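Local structure of putative chromatin binding protein (Chaetomium thermophilum, 6QP0) at residues A[234-237]-A[238-241]; A[217-220]-A[221-224]; A[103-106]-A[107-110]; A[23-26]-A[27-31]. The protein acts through its P-loop nucleotide-binding domain, the part present here, as a tRNA-dependent ATPase that supports tRNA modification by Elongator. One frame throughout, in Å; residues are numbered along the deposited sequence.

In the fold
Contacts 1 and 4 lie on neighbouring helices and are the only two of the four that touch: Arg241 NH2 of contact 1 is 3.1 Å from Glu28 OE1 of contact 4, a salt bridge joining helix 237-250 to helix 15-31, the helix after the P-loop. The side chain of Thr240 in contact 1 lies about 7 Å from ADP, and that of Tyr23 in contact 4 about 12 Å from the magnesium ion. Contact 3 lies across the chain's centre from contacts 1 and 4, about 35 Å from contact 1 between centres, yet its Glu106 side chain is about 12 Å from the aluminum fluoride. Contact 2 is about 12 Å from contact 3 between nearest atoms.

Contact 1 of 4, residues A[234-237]-A[238-241]; sequences DDDE and AQTR
Glu237, Thr240 and Asp236 carry this contact, which forms the first turn of helix 237-250. Thr240 turns its hydroxyl back onto the backbone of Glu237: OG1 donates to Glu237 O over 2.7 Å. Chi1 of 67° puts OG1 between the backbone N and the carbonyl carbon; it meets Glu237 O 57° above the carbonyl plane. Arg241 N reaches Glu237 O from the same face at 3.0 Å, and two donors therefore grip one oxygen. The Glu237 side chain crosses that of Thr240 at about a right angle, bringing OE1 within 3.6 Å of OG1.

Asp236 is the N-cap. Its OD2 receives Gln239 N at 3.0 Å, an almost straight bond (169°), and Ala238 N through a weak one, while its carbonyl O accepts Thr240 N at 2.9 Å. The methyl CG2 of Thr240 packs 3.5 Å from Asp235 O. Outside the turn, Thr240 touches Arg18 of helix 15-31, and the guanidinium of Arg241 is bridged to Glu28.

A carboxylate set against amides at a helix start is probably favoured in its charged form, and the cap gives Gln239 N a straight acceptor and Ala238 N a weak one where amides commonly lack a preceding turn.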
loop_
_atom_site.group_PDB
_atom_site.type_symbol
_atom_site.label_atom_id
_atom_site.label_comp_id
_atom_site.label_asym_id
_atom_site.label_seq_id
_atom_site.Cartn_x
_atom_site.Cartn_y
_atom_site.Cartn_z
ATOM N N ASP A 234 -10.406 1.044 14.511
ATOM C CA ASP A 234 -11.653 1.391 15.179
ATOM C C ASP A 234 -12.505 2.357 14.371
ATOM O O ASP A 234 -13.690 2.518 14.686
ATOM C CB ASP A 234 -11.346 1.984 16.555
ATOM C CG ASP A 234 -10.536 1.040 17.423
ATOM O OD1 ASP A 234 -10.869 -0.165 17.468
ATOM O OD2 ASP A 234 -9.558 1.499 18.048
ATOM N N ASP A 235 -11.945 2.995 13.343
ATOM C CA ASP A 235 -12.752 3.846 12.479
ATOM C C ASP A 235 -13.875 3.012 11.878
ATOM O O ASP A 235 -13.622 1.999 11.217
ATOM C CB ASP A 235 -11.898 4.479 11.382
ATOM C CG ASP A 235 -11.152 5.714 11.862
ATOM O OD1 ASP A 235 -11.305 6.078 13.047
ATOM O OD2 ASP A 235 -10.415 6.325 11.059
ATOM N N ASP A 236 -15.115 3.423 12.125
ATOM C CA ASP A 236 -16.257 2.631 11.700
ATOM C C ASP A 236 -16.550 2.858 10.217
ATOM O O ASP A 236 -15.962 3.721 9.563
ATOM C CB ASP A 236 -17.485 2.961 12.546
ATOM C CG ASP A 236 -17.852 4.434 12.503
ATOM O OD1 ASP A 236 -18.089 5.029 13.579
ATOM O OD2 ASP A 236 -17.894 5.000 11.392
ATOM N N GLU A 237 -17.501 2.078 9.692
ATOM C CA GLU A 237 -17.783 2.085 8.258
ATOM C C GLU A 237 -18.053 3.480 7.695
ATOM O O GLU A 237 -17.825 3.716 6.505
ATOM C CB GLU A 237 -18.974 1.166 7.954
ATOM C CG GLU A 237 -19.420 1.138 6.488
ATOM C CD GLU A 237 -18.394 0.502 5.570
ATOM O OE1 GLU A 237 -17.777 1.228 4.761
ATOM O OE2 GLU A 237 -18.198 -0.729 5.663
ATOM N N ALA A 238 -18.548 4.418 8.516
ATOM C CA ALA A 238 -18.843 5.767 8.037
ATOM C C ALA A 238 -17.643 6.711 8.094
ATOM O O ALA A 238 -17.471 7.540 7.191
ATOM C CB ALA A 238 -19.991 6.370 8.843
ATOM N N GLN A 239 -16.819 6.629 9.146
ATOM C CA GLN A 239 -15.572 7.389 9.160
ATOM C C GLN A 239 -14.644 6.918 8.043
ATOM O O GLN A 239 -13.980 7.732 7.392
ATOM C CB GLN A 239 -14.886 7.278 10.524
ATOM C CG GLN A 239 -15.350 8.328 11.540
ATOM C CD GLN A 239 -15.155 9.741 11.028
ATOM O OE1 GLN A 239 -14.261 9.996 10.221
ATOM N NE2 GLN A 239 -16.007 10.661 11.470
ATOM N N THR A 240 -14.596 5.603 7.795
ATOM C CA THR A 240 -13.899 5.105 6.614
ATOM C C THR A 240 -14.544 5.643 5.342
ATOM O O THR A 240 -13.853 6.085 4.416
ATOM C CB THR A 240 -13.902 3.574 6.589
ATOM O OG1 THR A 240 -15.244 3.112 6.388
ATOM C CG2 THR A 240 -13.348 2.992 7.883
ATOM N N ARG A 241 -15.882 5.606 5.279
ATOM C CA ARG A 241 -16.595 6.125 4.115
ATOM C C ARG A 241 -16.318 7.608 3.900
ATOM O O ARG A 241 -16.289 8.069 2.752
ATOM C CB ARG A 241 -18.101 5.886 4.274
ATOM C CG ARG A 241 -18.986 6.382 3.117
ATOM C CD ARG A 241 -18.892 5.489 1.878
ATOM N NE ARG A 241 -20.091 5.576 1.038
ATOM C CZ ARG A 241 -20.897 4.553 0.744
ATOM N NH1 ARG A 241 -20.642 3.331 1.203
ATOM N NH2 ARG A 241 -21.960 4.755 -0.025
#

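Contact 2 of 4, residues A[217-220]-A[221-224]; sequences EPNP and MTRW
A type I beta turn from Asn219 to Thr222, reinforced by side chains from both of its ends, shapes the surface loop between helix 205-213 and strand 228-231. The evidence centres on Asn219 O, which accepts two bonds from one residue. Thr222 N lies 2.9 Å away and 46° above the carbonyl plane, giving the bond that closes the turn; Thr222 OG1 donates over 2.7 Å within that plane. The two donors thus occupy different directions around a single oxygen.

The Asn219 side chain adds an Asx turn. Swung opposite its own backbone N (chi1 -170°), it curls over the chain so that OD1 accepts Met221 N at 2.9 Å, bridging the proline between them. The same oxygen lies tightly against the Met221 side chain, 3.1 Å from CG, before that chain bends off at chi2 and chi3.

Beyond the turn, Thr222 CB rests 3.4 Å above the Trp224 ring, over its centre, and Trp224 in turn meets Tyr140 of helix 136-148 edge-to-face. Asn219 N is bonded to Asp225 OD2, a further tie across the same loop.

Chemically, Asn219 supplies two acceptors from one residue, the carbonyl for Thr222 and the amide oxygen for Met221, so the amides of Met221 and Thr222 and the Thr222 hydroxyl all find acceptors on Asn219.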
loop_
_atom_site.group_PDB
_atom_site.type_symbol
_atom_site.label_atom_id
_atom_site.label_comp_id
_atom_site.label_asym_id
_atom_site.label_seq_id
_atom_site.Cartn_x
_atom_site.Cartn_y
_atom_site.Cartn_z
ATOM N N GLU A 217 7.160 7.191 8.711
ATOM C CA GLU A 217 5.814 7.740 8.760
ATOM C C GLU A 217 5.598 8.699 7.598
ATOM O O GLU A 217 6.486 9.504 7.280
ATOM C CB GLU A 217 5.584 8.465 10.087
ATOM C CG GLU A 217 5.708 7.582 11.322
ATOM C CD GLU A 217 4.611 6.538 11.404
ATOM O OE1 GLU A 217 3.702 6.563 10.548
ATOM O OE2 GLU A 217 4.655 5.694 12.325
ATOM N N PRO A 218 4.448 8.646 6.926
ATOM C CA PRO A 218 4.154 9.653 5.903
ATOM C C PRO A 218 4.144 11.053 6.501
ATOM O O PRO A 218 3.605 11.286 7.586
ATOM C CB PRO A 218 2.773 9.245 5.380
ATOM C CG PRO A 218 2.680 7.786 5.666
ATOM C CD PRO A 218 3.428 7.577 6.955
ATOM N N ASN A 219 4.755 11.988 5.776
ATOM C CA ASN A 219 4.905 13.363 6.240
ATOM C C ASN A 219 4.078 14.295 5.367
ATOM O O ASN A 219 4.478 14.597 4.231
ATOM C CB ASN A 219 6.382 13.768 6.208
ATOM C CG ASN A 219 6.637 15.082 6.904
ATOM O OD1 ASN A 219 5.712 15.856 7.152
ATOM N ND2 ASN A 219 7.898 15.347 7.223
ATOM N N PRO A 220 2.924 14.779 5.837
ATOM C CA PRO A 220 2.126 15.703 5.013
ATOM C C PRO A 220 2.826 17.017 4.714
ATOM O O PRO A 220 2.320 17.792 3.893
ATOM C CB PRO A 220 0.862 15.932 5.856
ATOM C CG PRO A 220 0.817 14.788 6.814
ATOM C CD PRO A 220 2.245 14.441 7.101
ATOM N N MET A 221 3.957 17.302 5.364
ATOM C CA MET A 221 4.729 18.487 5.014
ATOM C C MET A 221 5.353 18.349 3.629
ATOM O O MET A 221 5.629 19.358 2.971
ATOM C CB MET A 221 5.817 18.731 6.059
ATOM C CG MET A 221 5.296 18.859 7.486
ATOM S SD MET A 221 4.408 20.400 7.782
ATOM C CE MET A 221 5.763 21.567 7.838
ATOM N N THR A 222 5.580 17.119 3.177
ATOM C CA THR A 222 6.175 16.871 1.872
ATOM C C THR A 222 5.087 16.641 0.832
ATOM O O THR A 222 4.048 16.040 1.122
ATOM C CB THR A 222 7.107 15.659 1.922
ATOM O OG1 THR A 222 6.356 14.486 2.252
ATOM C CG2 THR A 222 8.202 15.872 2.960
ATOM N N ARG A 223 5.341 17.121 -0.388
ATOM C CA ARG A 223 4.349 17.042 -1.450
ATOM C C ARG A 223 4.106 15.618 -1.926
ATOM O O ARG A 223 3.027 15.336 -2.460
ATOM C CB ARG A 223 4.785 17.910 -2.633
ATOM C CG ARG A 223 6.110 17.493 -3.246
ATOM C CD ARG A 223 6.583 18.485 -4.294
ATOM N NE ARG A 223 7.820 18.042 -4.932
ATOM C CZ ARG A 223 9.027 18.150 -4.383
ATOM N NH1 ARG A 223 10.093 17.717 -5.041
ATOM N NH2 ARG A 223 9.170 18.687 -3.179
ATOM N N TRP A 224 5.069 14.715 -1.753
ATOM C CA TRP A 224 4.906 13.351 -2.233
ATOM C C TRP A 224 4.172 12.455 -1.246
ATOM O O TRP A 224 3.690 11.387 -1.641
ATOM C CB TRP A 224 6.268 12.733 -2.571
ATOM C CG TRP A 224 7.229 12.712 -1.430
ATOM C CD1 TRP A 224 7.351 11.742 -0.479
ATOM C CD2 TRP A 224 8.214 13.703 -1.121
ATOM N NE1 TRP A 224 8.348 12.070 0.406
ATOM C CE2 TRP A 224 8.894 13.270 0.034
ATOM C CE3 TRP A 224 8.586 14.916 -1.708
ATOM C CZ2 TRP A 224 9.925 14.006 0.614
ATOM C CZ3 TRP A 224 9.610 15.646 -1.131
ATOM C CH2 TRP A 224 10.267 15.189 0.017
#

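Contact 3 of 4, residues A[103-106]-A[107-110]; sequences NASE and KDAR
Ser105 and Asp108 face each other across the first turn of helix 106-120, each side chain accepting from the other's backbone amide. Asp108 OD2 takes Ser105 N at 3.1 Å in a nearly linear bond, met on the anti side and 29° out of the carboxylate plane. In return Ser105 OG accepts Asp108 N at 3.3 Å. The hydroxyl can do so because chi1 of 66° places it between its own backbone N and carbonyl carbon; from there it also makes a weak bond to Asp108 OD2.

Glu106 and Arg110 meet differently, crossing obliquely with carboxylate and guanidinium planes 71° apart. Arg110 NH1 lies against the Glu106 methylene, 3.6 Å from CG, and the carboxylate is only distantly paired: OE2 to NH1 is 4.0 Å, a long salt bridge. A water in the plane of the guanidinium, at its edge, donates to Glu106 OE2 (2.9 Å) and weakly accepts from NH1. The stronger protein partner of OE2 is Tyr134 OH, which ties the helix start to a loop.

The reciprocal side-chain to backbone pairing of Ser105 with Asp108 is a capping box, a classic N-terminal capping motif, here starting helix 106-120 of the P-loop NTPase fold.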
loop_
_atom_site.group_PDB
_atom_site.type_symbol
_atom_site.label_atom_id
_atom_site.label_comp_id
_atom_site.label_asym_id
_atom_site.label_seq_id
_atom_site.Cartn_x
_atom_site.Cartn_y
_atom_site.Cartn_z
ATOM N N ASN A 103 18.659 -14.414 -5.902
ATOM C CA ASN A 103 17.427 -14.238 -5.149
ATOM C C ASN A 103 17.003 -12.775 -5.168
ATOM O O ASN A 103 17.823 -11.870 -4.988
ATOM C CB ASN A 103 17.612 -14.722 -3.714
ATOM C CG ASN A 103 18.094 -16.156 -3.648
ATOM O OD1 ASN A 103 17.854 -16.943 -4.563
ATOM N ND2 ASN A 103 18.780 -16.503 -2.566
ATOM N N ALA A 104 15.710 -12.549 -5.391
ATOM C CA ALA A 104 15.205 -11.193 -5.540
ATOM C C ALA A 104 15.433 -10.387 -4.267
ATOM O O ALA A 104 15.288 -10.895 -3.151
ATOM C CB ALA A 104 13.717 -11.218 -5.886
ATOM N N SER A 105 15.797 -9.123 -4.448
ATOM C CA SER A 105 16.006 -8.194 -3.351
ATOM C C SER A 105 14.783 -7.300 -3.180
ATOM O O SER A 105 13.890 -7.249 -4.030
ATOM C CB SER A 105 17.255 -7.342 -3.600
ATOM O OG SER A 105 17.072 -6.495 -4.721
ATOM N N GLU A 106 14.751 -6.586 -2.054
ATOM C CA GLU A 106 13.683 -5.621 -1.827
ATOM C C GLU A 106 13.664 -4.565 -2.924
ATOM O O GLU A 106 12.594 -4.124 -3.358
ATOM C CB GLU A 106 13.855 -4.974 -0.452
ATOM C CG GLU A 106 12.667 -4.150 -0.002
ATOM C CD GLU A 106 12.834 -3.602 1.401
ATOM O OE1 GLU A 106 13.692 -4.119 2.150
ATOM O OE2 GLU A 106 12.105 -2.652 1.754
ATOM N N LYS A 107 14.845 -4.151 -3.390
ATOM C CA LYS A 107 14.925 -3.213 -4.505
ATOM C C LYS A 107 14.256 -3.781 -5.749
ATOM O O LYS A 107 13.606 -3.047 -6.503
ATOM C CB LYS A 107 16.390 -2.875 -4.777
ATOM C CG LYS A 107 16.629 -1.890 -5.904
ATOM C CD LYS A 107 18.056 -1.360 -5.845
ATOM C CE LYS A 107 18.555 -0.907 -7.208
ATOM N NZ LYS A 107 17.780 0.242 -7.751
ATOM N N ASP A 108 14.407 -5.087 -5.985
ATOM C CA ASP A 108 13.713 -5.722 -7.100
ATOM C C ASP A 108 12.206 -5.759 -6.871
ATOM O O ASP A 108 11.432 -5.676 -7.831
ATOM C CB ASP A 108 14.247 -7.138 -7.318
ATOM C CG ASP A 108 15.700 -7.157 -7.760
ATOM O OD1 ASP A 108 16.110 -6.262 -8.530
ATOM O OD2 ASP A 108 16.436 -8.073 -7.337
ATOM N N ALA A 109 11.770 -5.890 -5.614
ATOM C CA ALA A 109 10.344 -5.827 -5.320
ATOM C C ALA A 109 9.768 -4.472 -5.713
ATOM O O ALA A 109 8.684 -4.395 -6.301
ATOM C CB ALA A 109 10.095 -6.101 -3.837
ATOM N N ARG A 110 10.484 -3.389 -5.395
ATOM C CA ARG A 110 10.031 -2.063 -5.797
ATOM C C ARG A 110 10.035 -1.923 -7.314
ATOM O O ARG A 110 9.146 -1.281 -7.887
ATOM C CB ARG A 110 10.906 -0.991 -5.146
ATOM C CG ARG A 110 10.812 -0.967 -3.621
ATOM C CD ARG A 110 11.406 0.301 -3.031
ATOM N NE ARG A 110 12.834 0.433 -3.303
ATOM C CZ ARG A 110 13.792 -0.177 -2.609
ATOM N NH1 ARG A 110 13.482 -0.977 -1.599
ATOM N NH2 ARG A 110 15.065 0.009 -2.933
HETATM O O HOH W 1 10.325 -1.618 -0.324
#

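Contact 4 of 4, residues A[23-26]-A[27-31]; sequences YAYL and EERIA
Tyr23 with Glu27 and Tyr25 with Arg29 pair along the C-terminal half of helix 15-31, the helix that follows the P-loop in this NTPase fold, where side chains from successive turns meet.

Backbone bonds come first. Glu28 N reaches Ala24 O at 3.1 Å and Arg29 N reaches Tyr25 O at 3.1 Å, regular helical steps. Glu27 N has Tyr23 O as its main acceptor at 2.7 Å and makes a weak bond to Ala24 O.

The polar and aromatic contacts lie on two sides. On one, the extended Glu27 side chain crosses Tyr23 obliquely, its carboxylate turned 75° from the ring and OE2 3.8 Å from CE1. On another, Tyr25 and Arg29 run side by side in the same direction, the guanidinium 84° from the ring plane. Tyr25 OH lies at the edge of the guanidinium near its plane, only 2.7 Å from NH1, but the angle is too poor for a hydrogen bond. Both groups instead converge on Asp245 OD1 of helix 237-250, Tyr25 by a hydrogen bond and Arg29 by a salt bridge, while Arg29 also makes a cation-pi contact with Trp248. The shared acceptor probably accounts for the close approach of the two ends.

Nonpolar packing is carried by Leu26 and Ile30, which rest on Leu73 and Ile126 of the sheet. Ile30 N donates to Leu26 O, and Ile30 CG1, with chi1 at -67°, folds back to 3.0 Å from that same Leu26 O.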
loop_
_atom_site.group_PDB
_atom_site.type_symbol
_atom_site.label_atom_id
_atom_site.label_comp_id
_atom_site.label_asym_id
_atom_site.label_seq_id
_atom_site.Cartn_x
_atom_site.Cartn_y
_atom_site.Cartn_z
ATOM N N TYR A 23 -11.457 -0.638 -2.806
ATOM C CA TYR A 23 -11.836 -1.143 -4.121
ATOM C C TYR A 23 -13.351 -1.207 -4.261
ATOM O O TYR A 23 -13.924 -0.643 -5.200
ATOM C CB TYR A 23 -11.214 -2.525 -4.345
ATOM C CG TYR A 23 -11.471 -3.119 -5.715
ATOM C CD1 TYR A 23 -12.692 -3.712 -6.024
ATOM C CD2 TYR A 23 -10.485 -3.105 -6.693
ATOM C CE1 TYR A 23 -12.925 -4.259 -7.271
ATOM C CE2 TYR A 23 -10.710 -3.652 -7.942
ATOM C CZ TYR A 23 -11.928 -4.227 -8.227
ATOM O OH TYR A 23 -12.150 -4.769 -9.472
ATOM N N ALA A 24 -14.018 -1.895 -3.331
ATOM C CA ALA A 24 -15.473 -1.983 -3.371
ATOM C C ALA A 24 -16.107 -0.600 -3.408
ATOM O O ALA A 24 -17.041 -0.354 -4.179
ATOM C CB ALA A 24 -15.986 -2.775 -2.167
ATOM N N TYR A 25 -15.608 0.323 -2.581
ATOM C CA TYR A 25 -16.107 1.693 -2.617
ATOM C C TYR A 25 -15.905 2.307 -3.997
ATOM O O TYR A 25 -16.843 2.837 -4.599
ATOM C CB TYR A 25 -15.408 2.537 -1.550
ATOM C CG TYR A 25 -15.690 4.016 -1.673
ATOM C CD1 TYR A 25 -14.915 4.826 -2.495
ATOM C CD2 TYR A 25 -16.732 4.605 -0.971
ATOM C CE1 TYR A 25 -15.171 6.176 -2.615
ATOM C CE2 TYR A 25 -16.993 5.954 -1.085
ATOM C CZ TYR A 25 -16.211 6.735 -1.907
ATOM O OH TYR A 25 -16.466 8.081 -2.023
ATOM N N LEU A 26 -14.677 2.252 -4.513
ATOM C CA LEU A 26 -14.404 2.822 -5.825
ATOM C C LEU A 26 -15.176 2.116 -6.928
ATOM O O LEU A 26 -15.409 2.713 -7.985
ATOM C CB LEU A 26 -12.904 2.769 -6.109
ATOM C CG LEU A 26 -12.059 3.668 -5.205
ATOM C CD1 LEU A 26 -10.585 3.340 -5.355
ATOM C CD2 LEU A 26 -12.313 5.137 -5.515
ATOM N N GLU A 27 -15.588 0.866 -6.709
ATOM C CA GLU A 27 -16.374 0.165 -7.717
ATOM C C GLU A 27 -17.788 0.727 -7.796
ATOM O O GLU A 27 -18.311 0.953 -8.894
ATOM C CB GLU A 27 -16.400 -1.331 -7.412
ATOM C CG GLU A 27 -16.765 -2.202 -8.602
ATOM C CD GLU A 27 -16.579 -3.679 -8.318
ATOM O OE1 GLU A 27 -16.832 -4.101 -7.170
ATOM O OE2 GLU A 27 -16.170 -4.416 -9.241
ATOM N N GLU A 28 -18.424 0.970 -6.645
ATOM C CA GLU A 28 -19.762 1.554 -6.657
ATOM C C GLU A 28 -19.729 2.978 -7.195
ATOM O O GLU A 28 -20.658 3.409 -7.886
ATOM C CB GLU A 28 -20.370 1.528 -5.251
ATOM C CG GLU A 28 -20.050 2.750 -4.395
ATOM C CD GLU A 28 -20.547 2.621 -2.964
ATOM O OE1 GLU A 28 -21.610 3.195 -2.644
ATOM O OE2 GLU A 28 -19.874 1.943 -2.158
ATOM N N ARG A 29 -18.660 3.720 -6.900
ATOM C CA ARG A 29 -18.600 5.125 -7.290
ATOM C C ARG A 29 -18.356 5.275 -8.787
ATOM O O ARG A 29 -18.887 6.195 -9.418
ATOM C CB ARG A 29 -17.515 5.843 -6.492
ATOM C CG ARG A 29 -17.521 7.358 -6.633
ATOM C CD ARG A 29 -18.778 7.979 -6.039
ATOM N NE ARG A 29 -18.706 9.438 -6.021
ATOM C CZ ARG A 29 -18.079 10.148 -5.086
ATOM N NH1 ARG A 29 -17.461 9.538 -4.083
ATOM N NH2 ARG A 29 -18.069 11.472 -5.156
ATOM N N ILE A 30 -17.553 4.384 -9.377
ATOM C CA ILE A 30 -17.293 4.458 -10.813
ATOM C C ILE A 30 -18.553 4.115 -11.599
ATOM O O ILE A 30 -18.888 4.782 -12.584
ATOM C CB ILE A 30 -16.120 3.536 -11.191
ATOM C CG1 ILE A 30 -14.822 4.065 -10.576
ATOM C CG2 ILE A 30 -15.999 3.429 -12.701
ATOM C CD1 ILE A 30 -13.682 3.069 -10.597
ATOM N N ALA A 31 -19.263 3.063 -11.187
ATOM C CA ALA A 31 -20.577 2.776 -11.744
ATOM C C ALA A 31 -21.655 3.671 -11.153
ATOM O O ALA A 31 -22.713 3.839 -11.770
ATOM C CB ALA A 31 -20.941 1.310 -11.509
#